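Local coordinates for DNA topoisomerase 2-associated protein PAT1 (Saccharomyces cerevisiae, PDB 5LMG), which activates mRNA decapping and represses translation, its C-terminal domain binding directly to a short helical leucine-rich motif of the decapping enzyme Dcp2, at residues A[351-354]-A[355-358]; A[289-292]-A[293-296]; A[276-279]-A[280-283]; A[340-343]-A[344-348]; A[303-306]-A[307-310]. The protein carries 2 engineered substitutions. One frame throughout, in Å; residues are numbered along the deposited sequence.

Interaction 1 (A[351-354]-A[355-358])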
loop_
_atom_site.group_PDB
_atom_site.type_symbol
_atom_site.label_atom_id
_atom_site.label_comp_id
_atom_site.label_asym_id
_atom_site.label_seq_id
_atom_site.Cartn_x
_atom_site.Cartn_y
_atom_site.Cartn_z
ATOM N N LEU A 351 -9.388 -13.596 -2.419
ATOM C CA LEU A 351 -9.154 -12.795 -1.210
ATOM C C LEU A 351 -10.273 -11.730 -1.108
ATOM O O LEU A 351 -10.875 -11.561 -0.047
ATOM C CB LEU A 351 -7.755 -12.120 -1.260
ATOM C CG LEU A 351 -7.380 -11.131 -0.123
ATOM C CD1 LEU A 351 -7.434 -11.799 1.259
ATOM C CD2 LEU A 351 -5.991 -10.555 -0.344
ATOM N N PHE A 352 -10.586 -11.082 -2.249
ATOM C CA PHE A 352 -11.622 -10.063 -2.360
ATOM C C PHE A 352 -13.025 -10.667 -2.320
ATOM O O PHE A 352 -13.836 -10.214 -1.523
ATOM C CB PHE A 352 -11.413 -9.212 -3.629
ATOM C CG PHE A 352 -12.556 -8.297 -4.022
ATOM C CD1 PHE A 352 -13.039 -7.334 -3.137
ATOM C CD2 PHE A 352 -13.114 -8.362 -5.294
ATOM C CE1 PHE A 352 -14.071 -6.465 -3.515
ATOM C CE2 PHE A 352 -14.157 -7.500 -5.665
ATOM C CZ PHE A 352 -14.616 -6.553 -4.778
ATOM N N LEU A 353 -13.300 -11.684 -3.167
ATOM C CA LEU A 353 -14.617 -12.311 -3.298
ATOM C C LEU A 353 -15.134 -12.979 -2.026
ATOM O O LEU A 353 -16.301 -12.762 -1.680
ATOM C CB LEU A 353 -14.667 -13.306 -4.477
ATOM C CG LEU A 353 -14.555 -12.744 -5.897
ATOM C CD1 LEU A 353 -14.521 -13.888 -6.915
ATOM C CD2 LEU A 353 -15.713 -11.785 -6.219
ATOM N N ASN A 354 -14.281 -13.800 -1.346
ATOM C CA ASN A 354 -14.639 -14.533 -0.115
ATOM C C ASN A 354 -15.162 -13.642 0.996
ATOM O O ASN A 354 -16.084 -14.031 1.703
ATOM C CB ASN A 354 -13.499 -15.407 0.399
ATOM C CG ASN A 354 -13.035 -16.500 -0.550
ATOM O OD1 ASN A 354 -13.663 -16.843 -1.567
ATOM N ND2 ASN A 354 -11.917 -17.080 -0.223
ATOM N N VAL A 355 -14.585 -12.444 1.122
ATOM C CA VAL A 355 -14.947 -11.405 2.089
ATOM C C VAL A 355 -16.457 -11.028 1.952
ATOM O O VAL A 355 -17.132 -10.764 2.951
ATOM C CB VAL A 355 -13.952 -10.228 1.901
ATOM C CG1 VAL A 355 -14.605 -8.871 2.083
ATOM C CG2 VAL A 355 -12.727 -10.392 2.801
ATOM N N MET A 356 -16.984 -11.103 0.725
ATOM C CA MET A 356 -18.386 -10.831 0.423
ATOM C C MET A 356 -19.227 -12.118 0.312
ATOM O O MET A 356 -20.368 -12.069 -0.146
ATOM C CB MET A 356 -18.485 -10.013 -0.858
ATOM C CG MET A 356 -17.907 -8.614 -0.734
ATOM S SD MET A 356 -17.779 -7.791 -2.330
ATOM C CE MET A 356 -16.802 -9.024 -3.275
ATOM N N GLY A 357 -18.661 -13.247 0.723
ATOM C CA GLY A 357 -19.330 -14.544 0.669
ATOM C C GLY A 357 -19.465 -15.126 -0.727
ATOM O O GLY A 357 -20.371 -15.925 -0.982
ATOM N N LEU A 358 -18.557 -14.733 -1.638
ATOM C CA LEU A 358 -18.527 -15.195 -3.028
ATOM C C LEU A 358 -17.234 -15.945 -3.308
ATOM O O LEU A 358 -16.271 -15.774 -2.569
ATOM C CB LEU A 358 -18.703 -14.020 -4.019
ATOM C CG LEU A 358 -20.010 -13.205 -3.897
ATOM C CD1 LEU A 358 -19.985 -12.026 -4.824
ATOM C CD2 LEU A 358 -21.247 -14.069 -4.171
#

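Interaction 2 (A[289-292]-A[293-296])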
loop_
_atom_site.group_PDB
_atom_site.type_symbol
_atom_site.label_atom_id
_atom_site.label_comp_id
_atom_site.label_asym_id
_atom_site.label_seq_id
_atom_site.Cartn_x
_atom_site.Cartn_y
_atom_site.Cartn_z
ATOM N N LYS A 289 -20.927 -2.068 4.529
ATOM C CA LYS A 289 -22.268 -2.663 4.609
ATOM C C LYS A 289 -22.577 -3.237 3.200
ATOM O O LYS A 289 -21.759 -3.075 2.288
ATOM C CB LYS A 289 -23.322 -1.599 4.983
ATOM C CG LYS A 289 -23.106 -0.894 6.327
ATOM C CD LYS A 289 -24.293 0.006 6.665
ATOM C CE LYS A 289 -24.009 1.040 7.734
ATOM N NZ LYS A 289 -23.658 0.435 9.052
ATOM N N LEU A 290 -23.750 -3.876 3.015
ATOM C CA LEU A 290 -24.150 -4.430 1.717
ATOM C C LEU A 290 -24.148 -3.376 0.586
ATOM O O LEU A 290 -23.640 -3.665 -0.505
ATOM C CB LEU A 290 -25.512 -5.161 1.805
ATOM C CG LEU A 290 -26.056 -5.816 0.514
ATOM C CD1 LEU A 290 -25.044 -6.812 -0.085
ATOM C CD2 LEU A 290 -27.355 -6.519 0.777
ATOM N N ASN A 291 -24.687 -2.165 0.857
ATOM C CA ASN A 291 -24.762 -1.081 -0.137
ATOM C C ASN A 291 -23.374 -0.601 -0.597
ATOM O O ASN A 291 -23.212 -0.283 -1.779
ATOM C CB ASN A 291 -25.650 0.068 0.341
ATOM C CG ASN A 291 -27.132 -0.264 0.287
ATOM O OD1 ASN A 291 -27.565 -1.189 -0.409
ATOM N ND2 ASN A 291 -27.944 0.472 1.037
ATOM N N HIS A 292 -22.368 -0.598 0.317
ATOM C CA HIS A 292 -20.973 -0.271 -0.027
ATOM C C HIS A 292 -20.423 -1.353 -0.956
ATOM O O HIS A 292 -19.808 -1.033 -1.964
ATOM C CB HIS A 292 -20.077 -0.198 1.229
ATOM C CG HIS A 292 -20.412 0.929 2.147
ATOM N ND1 HIS A 292 -20.916 0.696 3.416
ATOM C CD2 HIS A 292 -20.326 2.265 1.947
ATOM C CE1 HIS A 292 -21.094 1.893 3.950
ATOM N NE2 HIS A 292 -20.737 2.863 3.109
ATOM N N GLN A 293 -20.684 -2.637 -0.619
ATOM C CA GLN A 293 -20.223 -3.798 -1.370
ATOM C C GLN A 293 -20.772 -3.838 -2.802
ATOM O O GLN A 293 -20.032 -4.185 -3.727
ATOM C CB GLN A 293 -20.508 -5.095 -0.603
ATOM C CG GLN A 293 -19.657 -5.258 0.667
ATOM C CD GLN A 293 -20.040 -6.474 1.487
ATOM O OE1 GLN A 293 -21.039 -7.146 1.226
ATOM N NE2 GLN A 293 -19.249 -6.790 2.509
ATOM N N ARG A 294 -22.058 -3.456 -2.968
ATOM C CA ARG A 294 -22.775 -3.375 -4.242
ATOM C C ARG A 294 -22.059 -2.405 -5.173
ATOM O O ARG A 294 -21.836 -2.739 -6.335
ATOM C CB ARG A 294 -24.219 -2.914 -4.029
ATOM C CG ARG A 294 -25.152 -3.992 -3.462
ATOM C CD ARG A 294 -26.524 -3.406 -3.185
ATOM N NE ARG A 294 -27.382 -3.419 -4.369
ATOM C CZ ARG A 294 -27.592 -2.382 -5.174
ATOM N NH1 ARG A 294 -27.003 -1.217 -4.935
ATOM N NH2 ARG A 294 -28.410 -2.495 -6.212
ATOM N N ILE A 295 -21.691 -1.212 -4.646
ATOM C CA ILE A 295 -20.974 -0.168 -5.375
ATOM C C ILE A 295 -19.567 -0.669 -5.753
ATOM O O ILE A 295 -19.184 -0.509 -6.909
ATOM C CB ILE A 295 -20.935 1.175 -4.584
ATOM C CG1 ILE A 295 -22.344 1.810 -4.460
ATOM C CG2 ILE A 295 -19.914 2.170 -5.215
ATOM C CD1 ILE A 295 -22.526 2.720 -3.301
ATOM N N ILE A 296 -18.805 -1.258 -4.782
ATOM C CA ILE A 296 -17.438 -1.777 -5.026
ATOM C C ILE A 296 -17.424 -2.792 -6.193
ATOM O O ILE A 296 -16.653 -2.588 -7.138
ATOM C CB ILE A 296 -16.716 -2.321 -3.755
ATOM C CG1 ILE A 296 -16.584 -1.220 -2.661
ATOM C CG2 ILE A 296 -15.315 -2.924 -4.125
ATOM C CD1 ILE A 296 -16.448 -1.761 -1.179
HETATM O O HOH W 1 -25.585 0.503 -3.237
#

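Interaction 3 (A[276-279]-A[280-283]). Engineered in segment 276-279: Ala-279 (natural residue Gln).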
loop_
_atom_site.group_PDB
_atom_site.type_symbol
_atom_site.label_atom_id
_atom_site.label_comp_id
_atom_site.label_asym_id
_atom_site.label_seq_id
_atom_site.Cartn_x
_atom_site.Cartn_y
_atom_site.Cartn_z
ATOM N N TYR A 276 -1.717 -6.479 -4.224
ATOM C CA TYR A 276 -1.943 -5.334 -3.329
ATOM C C TYR A 276 -3.268 -4.584 -3.664
ATOM O O TYR A 276 -3.839 -3.954 -2.776
ATOM C CB TYR A 276 -0.740 -4.362 -3.363
ATOM C CG TYR A 276 -0.642 -3.535 -4.627
ATOM C CD1 TYR A 276 -0.172 -4.094 -5.813
ATOM C CD2 TYR A 276 -1.011 -2.191 -4.637
ATOM C CE1 TYR A 276 -0.106 -3.347 -6.988
ATOM C CE2 TYR A 276 -0.943 -1.432 -5.806
ATOM C CZ TYR A 276 -0.475 -2.013 -6.977
ATOM O OH TYR A 276 -0.398 -1.294 -8.142
ATOM N N ILE A 277 -3.724 -4.627 -4.939
ATOM C CA ILE A 277 -4.981 -3.974 -5.350
ATOM C C ILE A 277 -6.157 -4.772 -4.796
ATOM O O ILE A 277 -7.070 -4.186 -4.211
ATOM C CB ILE A 277 -5.091 -3.756 -6.891
ATOM C CG1 ILE A 277 -3.933 -2.881 -7.423
ATOM C CG2 ILE A 277 -6.459 -3.153 -7.249
ATOM C CD1 ILE A 277 -3.791 -2.797 -8.957
ATOM N N TRP A 278 -6.127 -6.114 -4.993
ATOM C CA TRP A 278 -7.183 -7.005 -4.497
ATOM C C TRP A 278 -7.189 -7.059 -2.970
ATOM O O TRP A 278 -8.258 -7.235 -2.399
ATOM C CB TRP A 278 -7.100 -8.404 -5.139
ATOM C CG TRP A 278 -7.267 -8.375 -6.634
ATOM C CD1 TRP A 278 -6.277 -8.491 -7.569
ATOM C CD2 TRP A 278 -8.477 -8.093 -7.361
ATOM N NE1 TRP A 278 -6.798 -8.332 -8.833
ATOM C CE2 TRP A 278 -8.144 -8.065 -8.734
ATOM C CE3 TRP A 278 -9.815 -7.858 -6.983
ATOM C CZ2 TRP A 278 -9.105 -7.847 -9.736
ATOM C CZ3 TRP A 278 -10.760 -7.610 -7.972
ATOM C CH2 TRP A 278 -10.404 -7.604 -9.330
ATOM N N ALA A 279 -6.013 -6.865 -2.313
ATOM C CA ALA A 279 -5.897 -6.822 -0.844
ATOM C C ALA A 279 -6.585 -5.552 -0.324
ATOM O O ALA A 279 -7.331 -5.619 0.655
ATOM C CB ALA A 279 -4.440 -6.873 -0.410
ATOM N N PHE A 280 -6.389 -4.417 -1.016
ATOM C CA PHE A 280 -7.070 -3.171 -0.683
ATOM C C PHE A 280 -8.596 -3.338 -0.822
ATOM O O PHE A 280 -9.323 -2.955 0.094
ATOM C CB PHE A 280 -6.585 -1.997 -1.561
ATOM C CG PHE A 280 -7.489 -0.780 -1.479
ATOM C CD1 PHE A 280 -7.420 0.090 -0.391
ATOM C CD2 PHE A 280 -8.425 -0.519 -2.476
ATOM C CE1 PHE A 280 -8.265 1.203 -0.305
ATOM C CE2 PHE A 280 -9.287 0.578 -2.379
ATOM C CZ PHE A 280 -9.194 1.444 -1.298
ATOM N N LEU A 281 -9.063 -3.911 -1.967
ATOM C CA LEU A 281 -10.491 -4.109 -2.253
ATOM C C LEU A 281 -11.140 -5.037 -1.237
ATOM O O LEU A 281 -12.286 -4.821 -0.891
ATOM C CB LEU A 281 -10.720 -4.624 -3.684
ATOM C CG LEU A 281 -10.489 -3.638 -4.833
ATOM C CD1 LEU A 281 -10.495 -4.360 -6.174
ATOM C CD2 LEU A 281 -11.551 -2.516 -4.844
ATOM N N ALA A 282 -10.390 -6.061 -0.756
ATOM C CA ALA A 282 -10.850 -7.021 0.245
ATOM C C ALA A 282 -11.051 -6.297 1.580
ATOM O O ALA A 282 -12.094 -6.478 2.209
ATOM C CB ALA A 282 -9.845 -8.157 0.397
ATOM N N SER A 283 -10.099 -5.424 1.981
ATOM C CA SER A 283 -10.235 -4.681 3.243
ATOM C C SER A 283 -11.348 -3.630 3.175
ATOM O O SER A 283 -12.080 -3.462 4.159
ATOM C CB SER A 283 -8.908 -4.073 3.686
ATOM O OG SER A 283 -8.539 -2.993 2.845
#

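Interaction 4 (A[340-343]-A[344-348])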
loop_
_atom_site.group_PDB
_atom_site.type_symbol
_atom_site.label_atom_id
_atom_site.label_comp_id
_atom_site.label_asym_id
_atom_site.label_seq_id
_atom_site.Cartn_x
_atom_site.Cartn_y
_atom_site.Cartn_z
ATOM N N TYR A 340 1.694 -21.669 -11.468
ATOM C CA TYR A 340 1.974 -20.691 -10.415
ATOM C C TYR A 340 1.199 -19.388 -10.645
ATOM O O TYR A 340 0.560 -18.894 -9.719
ATOM C CB TYR A 340 3.485 -20.417 -10.258
ATOM C CG TYR A 340 3.794 -19.155 -9.480
ATOM C CD1 TYR A 340 3.695 -19.125 -8.090
ATOM C CD2 TYR A 340 4.171 -17.984 -10.135
ATOM C CE1 TYR A 340 3.949 -17.956 -7.369
ATOM C CE2 TYR A 340 4.425 -16.809 -9.425
ATOM C CZ TYR A 340 4.310 -16.800 -8.043
ATOM O OH TYR A 340 4.566 -15.651 -7.339
ATOM N N ASN A 341 1.281 -18.839 -11.871
ATOM C CA ASN A 341 0.597 -17.603 -12.238
ATOM C C ASN A 341 -0.925 -17.762 -12.294
ATOM O O ASN A 341 -1.639 -16.845 -11.882
ATOM C CB ASN A 341 1.176 -17.016 -13.517
ATOM C CG ASN A 341 2.466 -16.305 -13.224
ATOM O OD1 ASN A 341 2.479 -15.236 -12.604
ATOM N ND2 ASN A 341 3.584 -16.923 -13.586
ATOM N N LYS A 342 -1.412 -18.947 -12.693
ATOM C CA LYS A 342 -2.849 -19.256 -12.724
ATOM C C LYS A 342 -3.423 -19.266 -11.294
ATOM O O LYS A 342 -4.407 -18.572 -11.022
ATOM C CB LYS A 342 -3.107 -20.594 -13.434
ATOM C CG LYS A 342 -4.587 -20.986 -13.529
ATOM C CD LYS A 342 -4.754 -22.469 -13.838
ATOM C CE LYS A 342 -4.457 -23.345 -12.642
ATOM N NZ LYS A 342 -4.758 -24.772 -12.912
ATOM N N GLU A 343 -2.777 -20.016 -10.386
ATOM C CA GLU A 343 -3.192 -20.137 -8.982
ATOM C C GLU A 343 -3.096 -18.811 -8.240
ATOM O O GLU A 343 -3.937 -18.530 -7.385
ATOM C CB GLU A 343 -2.404 -21.241 -8.266
ATOM C CG GLU A 343 -2.800 -22.638 -8.733
ATOM C CD GLU A 343 -2.032 -23.814 -8.157
ATOM O OE1 GLU A 343 -0.955 -23.603 -7.550
ATOM O OE2 GLU A 343 -2.496 -24.961 -8.348
ATOM N N LYS A 344 -2.102 -17.979 -8.609
ATOM C CA LYS A 344 -1.894 -16.662 -8.020
ATOM C C LYS A 344 -3.127 -15.778 -8.288
ATOM O O LYS A 344 -3.643 -15.180 -7.344
ATOM C CB LYS A 344 -0.607 -16.006 -8.559
ATOM C CG LYS A 344 -0.309 -14.665 -7.891
ATOM C CD LYS A 344 1.008 -14.045 -8.345
ATOM C CE LYS A 344 1.335 -12.782 -7.577
ATOM N NZ LYS A 344 0.366 -11.681 -7.837
ATOM N N LEU A 345 -3.593 -15.720 -9.565
ATOM C CA LEU A 345 -4.769 -14.948 -9.986
ATOM C C LEU A 345 -6.037 -15.420 -9.263
ATOM O O LEU A 345 -6.797 -14.584 -8.793
ATOM C CB LEU A 345 -4.963 -14.977 -11.526
ATOM C CG LEU A 345 -3.873 -14.295 -12.376
ATOM C CD1 LEU A 345 -4.092 -14.546 -13.880
ATOM C CD2 LEU A 345 -3.756 -12.786 -12.071
ATOM N N TYR A 346 -6.224 -16.755 -9.119
ATOM C CA TYR A 346 -7.348 -17.367 -8.398
ATOM C C TYR A 346 -7.383 -16.878 -6.944
ATOM O O TYR A 346 -8.425 -16.407 -6.481
ATOM C CB TYR A 346 -7.223 -18.906 -8.375
ATOM C CG TYR A 346 -7.516 -19.652 -9.664
ATOM C CD1 TYR A 346 -8.145 -19.021 -10.734
ATOM C CD2 TYR A 346 -7.195 -20.999 -9.798
ATOM C CE1 TYR A 346 -8.446 -19.715 -11.905
ATOM C CE2 TYR A 346 -7.505 -21.705 -10.958
ATOM C CZ TYR A 346 -8.116 -21.055 -12.016
ATOM O OH TYR A 346 -8.391 -21.746 -13.174
ATOM N N GLN A 347 -6.222 -16.981 -6.246
ATOM C CA GLN A 347 -6.035 -16.620 -4.841
ATOM C C GLN A 347 -6.220 -15.127 -4.576
ATOM O O GLN A 347 -6.886 -14.785 -3.596
ATOM C CB GLN A 347 -4.675 -17.104 -4.315
ATOM C CG GLN A 347 -4.556 -18.620 -4.162
ATOM C CD GLN A 347 -3.120 -19.105 -4.228
ATOM O OE1 GLN A 347 -2.156 -18.363 -3.980
ATOM N NE2 GLN A 347 -2.946 -20.372 -4.578
ATOM N N ASP A 348 -5.646 -14.249 -5.433
ATOM C CA ASP A 348 -5.753 -12.792 -5.276
ATOM C C ASP A 348 -7.203 -12.330 -5.422
ATOM O O ASP A 348 -7.686 -11.557 -4.596
ATOM C CB ASP A 348 -4.827 -12.039 -6.250
ATOM C CG ASP A 348 -3.337 -12.233 -5.996
ATOM O OD1 ASP A 348 -2.978 -12.806 -4.932
ATOM O OD2 ASP A 348 -2.532 -11.825 -6.860
HETATM O O HOH W 2 -7.573 -24.709 -13.079
#

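Interaction 5 (A[303-306]-A[307-310]). With EDO (1,2-ethanediol), chain M; EDO (1,2-ethanediol), chain H.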
loop_
_atom_site.group_PDB
_atom_site.type_symbol
_atom_site.label_atom_id
_atom_site.label_comp_id
_atom_site.label_asym_id
_atom_site.label_seq_id
_atom_site.Cartn_x
_atom_site.Cartn_y
_atom_site.Cartn_z
ATOM N N GLU A 303 -12.823 -5.386 -14.074
ATOM C CA GLU A 303 -11.519 -5.846 -13.588
ATOM C C GLU A 303 -11.591 -7.293 -13.102
ATOM O O GLU A 303 -10.646 -8.047 -13.339
ATOM C CB GLU A 303 -10.962 -4.909 -12.517
ATOM C CG GLU A 303 -10.551 -3.542 -13.057
ATOM C CD GLU A 303 -9.428 -3.452 -14.083
ATOM O OE1 GLU A 303 -9.301 -2.373 -14.708
ATOM O OE2 GLU A 303 -8.677 -4.438 -14.272
ATOM N N ILE A 304 -12.756 -7.700 -12.521
ATOM C CA ILE A 304 -13.024 -9.074 -12.085
ATOM C C ILE A 304 -13.017 -9.990 -13.337
ATOM O O ILE A 304 -12.335 -11.017 -13.334
ATOM C CB ILE A 304 -14.355 -9.180 -11.266
ATOM C CG1 ILE A 304 -14.221 -8.484 -9.880
ATOM C CG2 ILE A 304 -14.805 -10.645 -11.111
ATOM C CD1 ILE A 304 -15.531 -8.197 -9.158
ATOM N N PHE A 305 -13.756 -9.585 -14.398
ATOM C CA PHE A 305 -13.837 -10.337 -15.656
ATOM C C PHE A 305 -12.481 -10.415 -16.405
ATOM O O PHE A 305 -12.143 -11.488 -16.907
ATOM C CB PHE A 305 -14.972 -9.821 -16.558
ATOM C CG PHE A 305 -16.371 -9.932 -15.985
ATOM C CD1 PHE A 305 -16.679 -10.897 -15.025
ATOM C CD2 PHE A 305 -17.382 -9.082 -16.411
ATOM C CE1 PHE A 305 -17.966 -10.983 -14.480
ATOM C CE2 PHE A 305 -18.678 -9.197 -15.896
ATOM C CZ PHE A 305 -18.957 -10.139 -14.925
ATOM N N ALA A 306 -11.699 -9.310 -16.433
ATOM C CA ALA A 306 -10.370 -9.276 -17.056
ATOM C C ALA A 306 -9.429 -10.292 -16.376
ATOM O O ALA A 306 -8.723 -11.011 -17.081
ATOM C CB ALA A 306 -9.778 -7.876 -16.978
ATOM N N THR A 307 -9.470 -10.389 -15.018
ATOM C CA THR A 307 -8.667 -11.329 -14.226
ATOM C C THR A 307 -9.060 -12.780 -14.523
ATOM O O THR A 307 -8.172 -13.625 -14.638
ATOM C CB THR A 307 -8.714 -10.989 -12.714
ATOM O OG1 THR A 307 -8.223 -9.665 -12.524
ATOM C CG2 THR A 307 -7.867 -11.934 -11.870
ATOM N N ILE A 308 -10.384 -13.061 -14.599
ATOM C CA ILE A 308 -10.942 -14.381 -14.928
ATOM C C ILE A 308 -10.468 -14.803 -16.334
ATOM O O ILE A 308 -10.056 -15.956 -16.516
ATOM C CB ILE A 308 -12.490 -14.398 -14.772
ATOM C CG1 ILE A 308 -12.899 -14.352 -13.268
ATOM C CG2 ILE A 308 -13.138 -15.611 -15.493
ATOM C CD1 ILE A 308 -14.373 -14.000 -13.038
ATOM N N ASN A 309 -10.481 -13.863 -17.304
ATOM C CA ASN A 309 -10.040 -14.141 -18.679
ATOM C C ASN A 309 -8.560 -14.514 -18.714
ATOM O O ASN A 309 -8.195 -15.466 -19.405
ATOM C CB ASN A 309 -10.335 -12.976 -19.620
ATOM C CG ASN A 309 -11.807 -12.728 -19.902
ATOM O OD1 ASN A 309 -12.655 -13.637 -19.916
ATOM N ND2 ASN A 309 -12.133 -11.484 -20.190
ATOM N N GLU A 310 -7.721 -13.789 -17.934
ATOM C CA GLU A 310 -6.284 -14.054 -17.835
ATOM C C GLU A 310 -6.024 -15.443 -17.229
ATOM O O GLU A 310 -5.198 -16.191 -17.758
ATOM C CB GLU A 310 -5.556 -12.958 -17.046
ATOM C CG GLU A 310 -5.542 -11.595 -17.721
ATOM C CD GLU A 310 -4.717 -11.446 -18.986
ATOM O OE1 GLU A 310 -3.474 -11.577 -18.907
ATOM O OE2 GLU A 310 -5.312 -11.135 -20.043
HETATM C C1 EDO M . -6.111 -9.055 -15.296
HETATM O O1 EDO M . -5.947 -7.652 -15.240
HETATM C C2 EDO M . -4.954 -9.810 -14.575
HETATM O O2 EDO M . -5.143 -9.831 -13.167
HETATM C C1 EDO H . -5.528 -4.190 -15.630
HETATM O O1 EDO H . -5.953 -4.994 -14.540
HETATM C C2 EDO H . -5.390 -2.724 -15.157
HETATM O O2 EDO H . -4.288 -2.558 -14.258
HETATM O O HOH W 3 -7.940 -7.051 -13.508
#

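Interaction 1 (A[351-354]-A[355-358])
Met-356 lays its methyl group on the ring of Phe-352. Met-356 CE sits 3.8 Å from the centroid of the Phe-352 ring and 17° off the normal, a CH-pi contact over one face. SD follows obliquely, which makes this a Met-aromatic pair. A bend at chi3 of Met-356 (-55°) turns CE back over the ring. Leu-353 CD2 lies 4.2 Å from Met-356 CE. Without the Phe-352 ring, as with an alanine here, the Met-356 methyl is likely to lose its aromatic bed and face a gap. Met-356 also touches the bound peptide. The backbone behind these side chains forms a Schellman motif. Leu-358 N bonds to Leu-353 O at 3.0 Å, and Gly-357 N bonds to Asn-354 O at 2.9 Å. Leu-353 O also accepts from Met-356 N, and its two donors come from opposite faces of the carbonyl plane. Gly-357, with positive phi, ends helix 329-355. Phe-352 packs against Leu-281 of helix 275-286 and against Ile-296 and Ile-304 of helix 290-322, and Leu-353 against Tyr-360 of strand 358-361.

Interaction 2 (A[289-292]-A[293-296])
The guanidinium of Arg-294 and the amide of Asn-291 stand 80° apart, on side chains that lie alongside and point the same way. Asn-291 OD1 meets Arg-294 CD at 3.7 Å. Both belong to the first turns of helix 290-322, whose N-cap is Lys-289. The side chain of His-292 turns back so that ND1 receives the N-H of Lys-289. Lys-289 N is at the imidazole edge, 9° out of the ring plane and 3.0 Å from His-292 ND1. His-292 NE2 is bonded to Asp-240, and Tyr-239 and Phe-243 meet the ring edge-to-face. The helix runs on by i to i+4 bonds: Gln-293 N to Lys-289 O, Arg-294 N to Leu-290 O and Ile-296 N to His-292 O. The bond from Ile-295 N to Asn-291 O is weak. Gln-293 NE2 bonds to Ala-285 O. Arg-294 bends at chi3 (86°), and its NE pairs outward with an acidic side chain of the bound peptide. At the guanidinium edge, a water in its plane accepts from Arg-294 NH1 at 2.8 Å and donates to Asn-291 O at 2.9 Å.

Interaction 3 (A[276-279]-A[280-283])
Leu-281 comes up beside the indole of Trp-278, the two side chains pointing the same way. Leu-281 CB rests 3.7 Å from Ile-277 O. Leu-281 CG leans on the same carbonyl oxygen, at 3.5 Å from Ile-277 O. With CG anti to its own carbonyl carbon (chi1 -72°), the side chain runs back along the helix toward the preceding turn. Leu-281 CD1 then reaches the six-membered part of the indole, 3.7 Å from Trp-278 CE3 and equally near CZ3, in an oblique approach. Leu-281 CD1 also comes to 4.3 Å from Ile-277 CG2, and so touches both earlier side chains. CD2 touches Ile-296 of helix 290-322.

These are i to i+3 and i to i+4 neighbours on the alpha-helix 275-286, most of them buried. Four backbone bonds run along it, from Phe-280 N to Tyr-276 O through Ser-283 N to Ala-279 O. Ala-279 is an engineered residue, glutamine in the natural sequence, and its CB packs on Leu-351 of helix 329-355. Phe-280 turns another way, toward Leu-204 and Thr-208 of helix 201-216. Its ring puts an edge near Ile-277 O.

Ser-283 OG sits between its own backbone N and carbonyl carbon (chi1 71°). From there Ser-283 OG donates to Phe-280 O at 2.9 Å. Trp-278 meets Phe-254 edge-to-face and also packs on Ile-304, Thr-307 and Leu-349.

Interaction 4 (A[340-343]-A[344-348])
Lys-342 and Tyr-346 share a water. It accepts from Lys-342 NZ at 2.8 Å and lies 3.1 Å from Tyr-346 OH, at the edge of the ring and in its plane. Lys-342 NZ also makes a salt bridge to Glu-318 of helix 290-322. On another side of the helix, Lys-344 NZ makes a salt bridge to Asp-348 OD2, one turn on, at 3.1 Å and on the syn lone pair. Asp-273 gives that ammonium a second carboxylate, which is likely to steady its positive charge.

The aliphatic part of Lys-342 lies obliquely across the Tyr-346 ring. Lys-342 CG is 4.2 Å from the centroid of the Tyr-346 ring and 28° off the normal, an off-centre CH-pi contact. A bend at chi3 (74°) brings Lys-342 CE within 3.8 Å of Tyr-346 CE2. Lys-342 O lies 3.6 Å above the plane of the Tyr-346 ring, toward the rim. All this follows the i to i+4 spacing of helix 329-355, where Tyr-346 N bonds to the same Lys-342 O. Exchanging Tyr-346 for a serine removes the ring and its phenolic hydroxyl, and the Lys-342 chain would probably be freer to turn and the water less well held.

Tyr-340 and Lys-344 run side by side, with Tyr-340 OH 4.0 Å from Lys-344 CD. Gln-347 extends along the carbonyl of Glu-343, with Gln-347 CG 3.3 Å from Glu-343 O. Leu-345 packs on Glu-310 and Leu-314 of helix 290-322, and Tyr-346 on Ala-311 and Gln-315 of that helix.

Interaction 5 (A[303-306]-A[307-310])
Ile-304 and Ile-308 lie side by side and point the same way, one turn apart on helix 290-322. Ile-304 CG2 meets Ile-308 CD1 at 3.9 Å. The chi1 of Ile-304 (-69°) sets CG2 toward the next turn and CG1 back along the helix. Ile-308 CD1 also lies near the plane of the Phe-305 ring, at its edge, 4.3 Å from Phe-305 CD1. The methyl touches both the branch and the ring edge. This pair of isoleucines looks toward Leu-349 of helix 329-355 and Ile-365 of strand 364-367. Ile-304 also packs on Trp-278 and on an apolar side chain of the bound peptide, whose backbone touches Phe-305.

Another side of the helix is polar. Glu-303 bends at chi2 (-63°), which carries its carboxylate round toward the water beside Thr-307. Its OE1 is bonded to Gln-251. Backbone bonds of the regular i to i+4 kind join the two turns, from Thr-307 N to Glu-303 O through Glu-310 N to Ala-306 O. Two 1,2-ethanediol molecules, probably from the crystallisation liquor, lie along this polar side. One of them donates from O2 to Thr-307 OG1 at 3.2 Å, and its C1 is 3.6 Å from Glu-310 CG. The water donates to Glu-303 OE2 at 2.8 Å and accepts from Thr-307 OG1 at 2.8 Å.

In the fold
The five contacts lie on three successive helices, 275-286, 290-322 and 329-355, with interaction 1 at the C-terminal end of the last and the turn after it. Interaction 1 touches interactions 2, 3 and 5. Its Phe-352 carries much of this: CZ is 3.8 Å from Ile-296 CG2, CD2 is 3.6 Å from Trp-278 CZ3, and CE2 is 3.8 Å from Ile-304 CD1. Trp-278 of interaction 3 also meets interaction 5, with CZ2 3.4 Å from Thr-307 OG1. Interactions 4 and 5 join where Leu-345 CD1 packs on Glu-310 CB at 3.8 Å. Interactions 2 and 4 stay apart, about 25 Å between centres. The bound Dcp2 peptide reaches interactions 1, 2 and 5.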